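Side-chain contacts in sensor protein (Vibrio cholerae O1 biovar El Tor, PDB 3MXQ), which is probably a phosphorelay sensor kinase that phosphorylates a protein histidine from ATP, seen here as its PAS sensor domain: residues I82-A85 / L86-S90; V45-N48 / E49-S53; G64-I67 / L68-F71. All blocks are in the same frame, centred on the assembly; numbering follows the deposited sequence.

Contact 1. Residues I82-A85 / L86-S90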
loop_
_atom_site.group_PDB
_atom_site.type_symbol
_atom_site.label_atom_id
_atom_site.label_comp_id
_atom_site.label_asym_id
_atom_site.label_seq_id
_atom_site.Cartn_x
_atom_site.Cartn_y
_atom_site.Cartn_z
ATOM N N ILE A 82 -6.428 15.144 -21.702
ATOM C CA ILE A 82 -5.265 15.879 -21.226
ATOM C C ILE A 82 -5.471 17.382 -21.382
ATOM O O ILE A 82 -5.116 18.171 -20.505
ATOM C CB ILE A 82 -3.993 15.423 -21.939
ATOM C CG1 ILE A 82 -3.695 13.963 -21.588
ATOM C CG2 ILE A 82 -2.802 16.291 -21.536
ATOM C CD1 ILE A 82 -2.910 13.242 -22.649
ATOM N N ASP A 83 -6.076 17.777 -22.496
ATOM C CA ASP A 83 -6.311 19.189 -22.756
ATOM C C ASP A 83 -7.324 19.787 -21.792
ATOM O O ASP A 83 -7.155 20.924 -21.352
ATOM C CB ASP A 83 -6.679 19.412 -24.217
ATOM C CG ASP A 83 -5.475 19.255 -25.142
ATOM O OD1 ASP A 83 -4.362 19.004 -24.637
ATOM O OD2 ASP A 83 -5.624 19.380 -26.375
ATOM N N THR A 84 -8.342 19.006 -21.432
ATOM C CA THR A 84 -9.308 19.414 -20.417
ATOM C C THR A 84 -8.572 19.814 -19.145
ATOM O O THR A 84 -8.743 20.926 -18.649
ATOM C CB THR A 84 -10.357 18.314 -20.154
ATOM O OG1 THR A 84 -11.053 18.050 -21.373
ATOM C CG2 THR A 84 -11.374 18.740 -19.114
ATOM N N ALA A 85 -7.719 18.928 -18.654
ATOM C CA ALA A 85 -6.915 19.226 -17.490
ATOM C C ALA A 85 -6.132 20.516 -17.682
ATOM O O ALA A 85 -6.086 21.354 -16.785
ATOM C CB ALA A 85 -5.970 18.067 -17.189
ATOM N N LEU A 86 -5.534 20.671 -18.861
ATOM C CA LEU A 86 -4.631 21.782 -19.123
ATOM C C LEU A 86 -5.336 23.125 -19.131
ATOM O O LEU A 86 -4.733 24.131 -18.749
ATOM C CB LEU A 86 -3.858 21.583 -20.431
ATOM C CG LEU A 86 -2.778 20.495 -20.485
ATOM C CD1 LEU A 86 -2.234 20.323 -21.892
ATOM C CD2 LEU A 86 -1.643 20.785 -19.527
ATOM N N VAL A 87 -6.606 23.135 -19.543
ATOM C CA VAL A 87 -7.373 24.386 -19.686
ATOM C C VAL A 87 -8.255 24.737 -18.483
ATOM O O VAL A 87 -8.422 25.913 -18.173
ATOM C CB VAL A 87 -8.243 24.434 -20.984
ATOM C CG1 VAL A 87 -7.404 24.191 -22.225
ATOM C CG2 VAL A 87 -9.366 23.434 -20.914
ATOM N N ILE A 88 -8.830 23.736 -17.816
ATOM C CA ILE A 88 -9.724 24.020 -16.695
ATOM C C ILE A 88 -8.982 23.940 -15.385
ATOM O O ILE A 88 -9.569 24.098 -14.316
ATOM C CB ILE A 88 -11.017 23.145 -16.672
ATOM C CG1 ILE A 88 -10.771 21.760 -16.088
ATOM C CG2 ILE A 88 -11.664 23.072 -18.058
ATOM C CD1 ILE A 88 -11.994 21.185 -15.422
ATOM N N GLU A 89 -7.679 23.702 -15.491
ATOM C CA GLU A 89 -6.765 23.613 -14.344
ATOM C C GLU A 89 -7.250 22.659 -13.240
ATOM O O GLU A 89 -7.166 22.975 -12.052
ATOM C CB GLU A 89 -6.464 25.015 -13.788
ATOM C CG GLU A 89 -5.857 25.970 -14.817
ATOM C CD GLU A 89 -4.949 27.018 -14.188
ATOM O OE1 GLU A 89 -5.385 28.189 -14.085
ATOM O OE2 GLU A 89 -3.808 26.669 -13.791
ATOM N N SER A 90 -7.760 21.493 -13.628
ATOM C CA SER A 90 -8.357 20.597 -12.642
ATOM C C SER A 90 -8.291 19.128 -13.015
ATOM O O SER A 90 -8.163 18.781 -14.184
ATOM C CB SER A 90 -9.806 20.996 -12.362
ATOM O OG SER A 90 -10.322 20.243 -11.277
#

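Contact 2. Residues V45-N48 / E49-S53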
loop_
_atom_site.group_PDB
_atom_site.type_symbol
_atom_site.label_atom_id
_atom_site.label_comp_id
_atom_site.label_asym_id
_atom_site.label_seq_id
_atom_site.Cartn_x
_atom_site.Cartn_y
_atom_site.Cartn_z
ATOM N N VAL A 45 7.218 11.128 -19.563
ATOM C CA VAL A 45 8.317 11.450 -18.670
ATOM C C VAL A 45 8.615 10.290 -17.725
ATOM O O VAL A 45 9.761 9.950 -17.508
ATOM C CB VAL A 45 8.002 12.727 -17.873
ATOM C CG1 VAL A 45 9.059 12.975 -16.812
ATOM C CG2 VAL A 45 7.908 13.915 -18.815
ATOM N N LYS A 46 7.571 9.698 -17.160
ATOM C CA LYS A 46 7.707 8.617 -16.197
ATOM C C LYS A 46 6.558 7.658 -16.388
ATOM O O LYS A 46 5.458 8.060 -16.775
ATOM C CB LYS A 46 7.678 9.163 -14.761
ATOM C CG LYS A 46 7.344 8.115 -13.683
ATOM C CD LYS A 46 7.667 8.623 -12.290
ATOM C CE LYS A 46 7.746 7.477 -11.284
ATOM N NZ LYS A 46 9.040 6.729 -11.369
ATOM N N VAL A 47 6.804 6.393 -16.069
ATOM C CA VAL A 47 5.802 5.368 -16.232
ATOM C C VAL A 47 5.981 4.220 -15.217
ATOM O O VAL A 47 7.094 3.802 -14.945
ATOM C CB VAL A 47 5.801 4.898 -17.711
ATOM C CG1 VAL A 47 7.201 4.518 -18.160
ATOM C CG2 VAL A 47 4.859 3.764 -17.924
ATOM N N ASN A 48 4.874 3.772 -14.624
ATOM C CA ASN A 48 4.754 2.494 -13.893
ATOM C C ASN A 48 5.371 1.287 -14.545
ATOM O O ASN A 48 5.327 1.142 -15.765
ATOM C CB ASN A 48 3.285 2.109 -13.840
ATOM C CG ASN A 48 2.678 2.366 -12.532
ATOM O OD1 ASN A 48 3.314 2.910 -11.639
ATOM N ND2 ASN A 48 1.428 1.981 -12.391
ATOM N N GLU A 49 5.858 0.379 -13.711
ATOM C CA GLU A 49 6.169 -0.993 -14.111
ATOM C C GLU A 49 4.868 -1.653 -14.562
ATOM O O GLU A 49 4.838 -2.343 -15.563
ATOM C CB GLU A 49 6.792 -1.767 -12.928
ATOM C CG GLU A 49 7.482 -3.097 -13.295
ATOM C CD GLU A 49 8.292 -3.725 -12.130
ATOM O OE1 GLU A 49 8.560 -3.030 -11.104
ATOM O OE2 GLU A 49 8.667 -4.926 -12.249
ATOM N N TYR A 50 3.791 -1.409 -13.823
ATOM C CA TYR A 50 2.493 -1.982 -14.133
ATOM C C TYR A 50 1.967 -1.538 -15.502
ATOM O O TYR A 50 1.312 -2.320 -16.192
ATOM C CB TYR A 50 1.491 -1.643 -13.036
ATOM C CG TYR A 50 0.186 -2.378 -13.171
ATOM C CD1 TYR A 50 0.073 -3.712 -12.794
ATOM C CD2 TYR A 50 -0.940 -1.741 -13.684
ATOM C CE1 TYR A 50 -1.132 -4.399 -12.924
ATOM C CE2 TYR A 50 -2.158 -2.408 -13.815
ATOM C CZ TYR A 50 -2.247 -3.735 -13.435
ATOM O OH TYR A 50 -3.443 -4.407 -13.575
ATOM N N PHE A 51 2.256 -0.292 -15.881
ATOM C CA PHE A 51 1.909 0.248 -17.199
ATOM C C PHE A 51 2.671 -0.497 -18.285
ATOM O O PHE A 51 2.056 -0.969 -19.239
ATOM C CB PHE A 51 2.230 1.749 -17.256
ATOM C CG PHE A 51 1.652 2.480 -18.454
ATOM C CD1 PHE A 51 0.574 3.336 -18.304
ATOM C CD2 PHE A 51 2.219 2.361 -19.712
ATOM C CE1 PHE A 51 0.046 4.030 -19.404
ATOM C CE2 PHE A 51 1.689 3.052 -20.814
ATOM C CZ PHE A 51 0.611 3.880 -20.655
ATOM N N GLU A 52 3.995 -0.613 -18.126
ATOM C CA GLU A 52 4.855 -1.324 -19.085
ATOM C C GLU A 52 4.340 -2.714 -19.369
ATOM O O GLU A 52 4.212 -3.106 -20.525
ATOM C CB GLU A 52 6.283 -1.479 -18.575
ATOM C CG GLU A 52 7.032 -0.193 -18.319
ATOM C CD GLU A 52 8.438 -0.435 -17.769
ATOM O OE1 GLU A 52 9.186 -1.245 -18.382
ATOM O OE2 GLU A 52 8.796 0.195 -16.737
ATOM N N SER A 53 4.058 -3.455 -18.306
ATOM C CA SER A 53 3.695 -4.850 -18.409
ATOM C C SER A 53 2.431 -5.054 -19.240
ATOM O O SER A 53 2.213 -6.140 -19.790
ATOM C CB SER A 53 3.538 -5.467 -17.016
ATOM O OG SER A 53 2.460 -4.878 -16.309
#

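Contact 3. Residues G64-I67 / L68-F71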
loop_
_atom_site.group_PDB
_atom_site.type_symbol
_atom_site.label_atom_id
_atom_site.label_comp_id
_atom_site.label_asym_id
_atom_site.label_seq_id
_atom_site.Cartn_x
_atom_site.Cartn_y
_atom_site.Cartn_z
ATOM N N GLY A 64 10.421 9.823 -23.244
ATOM C CA GLY A 64 10.840 10.838 -24.202
ATOM C C GLY A 64 10.139 10.701 -25.539
ATOM O O GLY A 64 10.660 11.122 -26.573
ATOM N N LYS A 65 8.953 10.100 -25.510
ATOM C CA LYS A 65 8.115 9.926 -26.694
ATOM C C LYS A 65 6.696 10.409 -26.423
ATOM O O LYS A 65 6.231 10.383 -25.283
ATOM C CB LYS A 65 8.093 8.463 -27.130
ATOM C CG LYS A 65 9.433 7.942 -27.600
ATOM C CD LYS A 65 9.273 6.661 -28.397
ATOM C CE LYS A 65 10.476 6.412 -29.292
ATOM N NZ LYS A 65 11.713 6.226 -28.492
ATOM N N ASN A 66 6.018 10.842 -27.481
ATOM C CA ASN A 66 4.655 11.358 -27.410
ATOM C C ASN A 66 3.610 10.234 -27.246
ATOM O O ASN A 66 3.560 9.316 -28.065
ATOM C CB ASN A 66 4.389 12.173 -28.682
ATOM C CG ASN A 66 3.054 12.903 -28.667
ATOM O OD1 ASN A 66 2.090 12.499 -28.004
ATOM N ND2 ASN A 66 2.988 13.985 -29.426
ATOM N N ILE A 67 2.773 10.316 -26.206
ATOM C CA ILE A 67 1.742 9.294 -25.967
ATOM C C ILE A 67 0.815 9.174 -27.159
ATOM O O ILE A 67 0.384 8.080 -27.517
ATOM C CB ILE A 67 0.820 9.624 -24.785
ATOM C CG1 ILE A 67 1.570 10.333 -23.692
ATOM C CG2 ILE A 67 0.240 8.353 -24.167
ATOM C CD1 ILE A 67 0.740 10.414 -22.438
ATOM N N LEU A 68 0.497 10.322 -27.745
ATOM C CA LEU A 68 -0.442 10.406 -28.848
ATOM C C LEU A 68 0.084 9.661 -30.060
ATOM O O LEU A 68 -0.693 9.092 -30.817
ATOM C CB LEU A 68 -0.773 11.869 -29.170
ATOM C CG LEU A 68 -1.363 12.684 -28.005
ATOM C CD1 LEU A 68 -1.514 14.136 -28.366
ATOM C CD2 LEU A 68 -2.702 12.142 -27.537
ATOM N N GLU A 69 1.403 9.633 -30.224
ATOM C CA GLU A 69 2.014 8.849 -31.299
ATOM C C GLU A 69 2.120 7.357 -30.961
ATOM O O GLU A 69 2.013 6.510 -31.850
ATOM C CB GLU A 69 3.379 9.419 -31.690
ATOM C CG GLU A 69 3.302 10.828 -32.280
ATOM C CD GLU A 69 4.665 11.484 -32.478
ATOM O OE1 GLU A 69 5.626 11.134 -31.752
ATOM O OE2 GLU A 69 4.771 12.365 -33.361
ATOM N N LEU A 70 2.313 7.042 -29.680
ATOM C CA LEU A 70 2.496 5.660 -29.241
ATOM C C LEU A 70 1.198 4.882 -29.196
ATOM O O LEU A 70 1.200 3.664 -29.312
ATOM C CB LEU A 70 3.198 5.598 -27.885
ATOM C CG LEU A 70 4.718 5.809 -27.894
ATOM C CD1 LEU A 70 5.266 5.991 -26.493
ATOM C CD2 LEU A 70 5.447 4.665 -28.600
ATOM N N PHE A 71 0.085 5.584 -29.036
ATOM C CA PHE A 71 -1.211 4.922 -28.974
ATOM C C PHE A 71 -2.219 5.600 -29.870
ATOM O O PHE A 71 -3.261 6.030 -29.394
ATOM C CB PHE A 71 -1.726 4.898 -27.539
ATOM C CG PHE A 71 -0.801 4.222 -26.592
ATOM C CD1 PHE A 71 0.024 4.970 -25.758
ATOM C CD2 PHE A 71 -0.728 2.833 -26.548
ATOM C CE1 PHE A 71 0.907 4.342 -24.887
ATOM C CE2 PHE A 71 0.150 2.195 -25.681
ATOM C CZ PHE A 71 0.969 2.949 -24.851
#

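Contact 1. Residues I82-A85 / L86-S90
Ile82 and Asp83 meet Leu86 one turn further along the same helix, in a local contact near the C-terminal end of helix 75-88. This PAS-fold helix lies against the antiparallel sheet. Ile82 and Leu86 are side by side and point the same way, with Ile82 CG2 4.1 Å from Leu86 CD1. Both touch Val137 of strand 134-145, so they form part of the helix face turned to the sheet. Ala85 belongs to this face too and touches Val124. Leu86 CG stands anti to its carbonyl carbon (chi1 -70°), which carries the side chain back over the preceding turn, with CG 3.3 Å from Ile82 O. Leu86 CD1 also passes Asp83 OD1 at 3.7 Å. That carboxylate is held on both oxygens, OD1 by Tyr42 OH and OD2 in a salt bridge with Lys79. Val87 and Ile88, on the exposed side, pack their branches against the carbonyl oxygens of the preceding turn: both Val87 methyls near Asp83 O, Ile88 CG1 and CG2 near Thr84 O. Val87 N bonds to Asp83 O at 2.9 Å and only weakly to Thr84 O. At Glu89 the chain leaves helical geometry with positive phi and turns back, bringing Ser90 O to Ala85 CA in a CA-H...O contact of 3.6 Å. Thr84 O takes its straighter bond from Ile88 N, at 2.9 Å and with an N-H...O angle of 167°.

Contact 2. Residues V45-N48 / E49-S53
Val47 packs on buried Phe51, the close part of this contact, where a strand runs into a short helix. Val47 CG2 lies 3.4 Å from Phe51 CB and reaches ring atoms CG and CD2, the two side chains crossing at about a right angle. Phe51 CG is anti to its backbone N (chi1 -168°), which sends the ring past the valine methyl and on to Ala34 and Cys36 of strand 34-39. Asn48 CB closes in beside it, 3.3 Å from Phe51 N. In the PAS fold the polypeptide leaves an outer strand of the sheet, 44-47, and enters helix 49-53, with Asn48 at the N-cap. The asparagine side chain makes no capping bond. Its OD1 is hydrogen-bonded to Ser25 OG of the second subunit, while Asn48 ND2 lies 3.7 Å from Tyr50 CB. The amide and the tyrosine ring stand 88° apart. The first helical bond runs from Glu52 N to Asn48 O at 3.2 Å. Glu49 extends away from Asn48, to a salt bridge with Arg54 of the second subunit. The open side is at exposed Ser53, which does not reach 45-48 and turns its OG back to Tyr50 O, 2.8 Å away and above the carbonyl plane.

Contact 3. Residues G64-I67 / L68-F71
Lys65 starts the contact by laying its CB against Leu70 CD1, 3.8 Å away. The rest of the lysine leads off from the helix, and NZ is hydrogen-bonded to Thr61 O. Asn66 comes next and does most of the polar work. Its CG is anti to the backbone N (chi1 -173°), which swings the amide over the start of the helix. There Asn66 OD1 accepts from Leu68 N at 2.7 Å. The bond is bent, and the donor is tilted 33° from the plane of the side-chain carbonyl. The same oxygen rests near Leu68 CB and CG, the two side chains crossing at a slant. Asn66 is thus the N-cap of helix 67-70, and its side-chain bond to the second residue on closes an Asx turn. This short helix is one of those that link the second strand of the PAS sheet to helix 75-88. The backbone carbonyl of Asn66 serves the helix as well. Leu70 N bonds to Asn66 O at 3.1 Å, in the carbonyl plane, and Glu69 N adds a weak bond to the same atom. On the exposed side the extended Glu69 chain runs back beside the asparagine, with Glu69 OE1 3.5 Å from Asn66 CB. Ile67 follows and is buried. It touches Leu78 of helix 75-88 and Ile44 of strand 44-47, while Leu68 reaches the same Leu78. Ile67 CG2 meets Phe71 CD1 at 3.7 Å, with the two side chains set obliquely. Phe71 is the first residue to leave helical geometry, yet its N still bonds to Ile67 O at 2.9 Å. With CG anti to the carbonyl carbon (chi1 -58°), the Phe71 ring is set back beside Ile67, and Phe71 CD1 lies 3.6 Å from Ile67 O.

Overall arrangement
All three contacts are local and belong to one PAS domain. Contact 2 lies nearest the middle of the chain and, of the three, is the one touched by the second subunit. Contact 3 is a surface contact with one buried residue, Ile67. Contact 1 is partly buried, with one helix face on the sheet and the other exposed. Contacts 2 and 3 both begin a helix at an asparagine. The surface cap of contact 3 is satisfied inside its own helix start, while the buried asparagine of contact 2 sits at the subunit interface. Contact 1 instead ends a helix. Contacts 2 and 3 touch through Phe51 and Phe71. Contacts 1 and 3 stay about 5 Å apart at their nearest atoms, on successive helices.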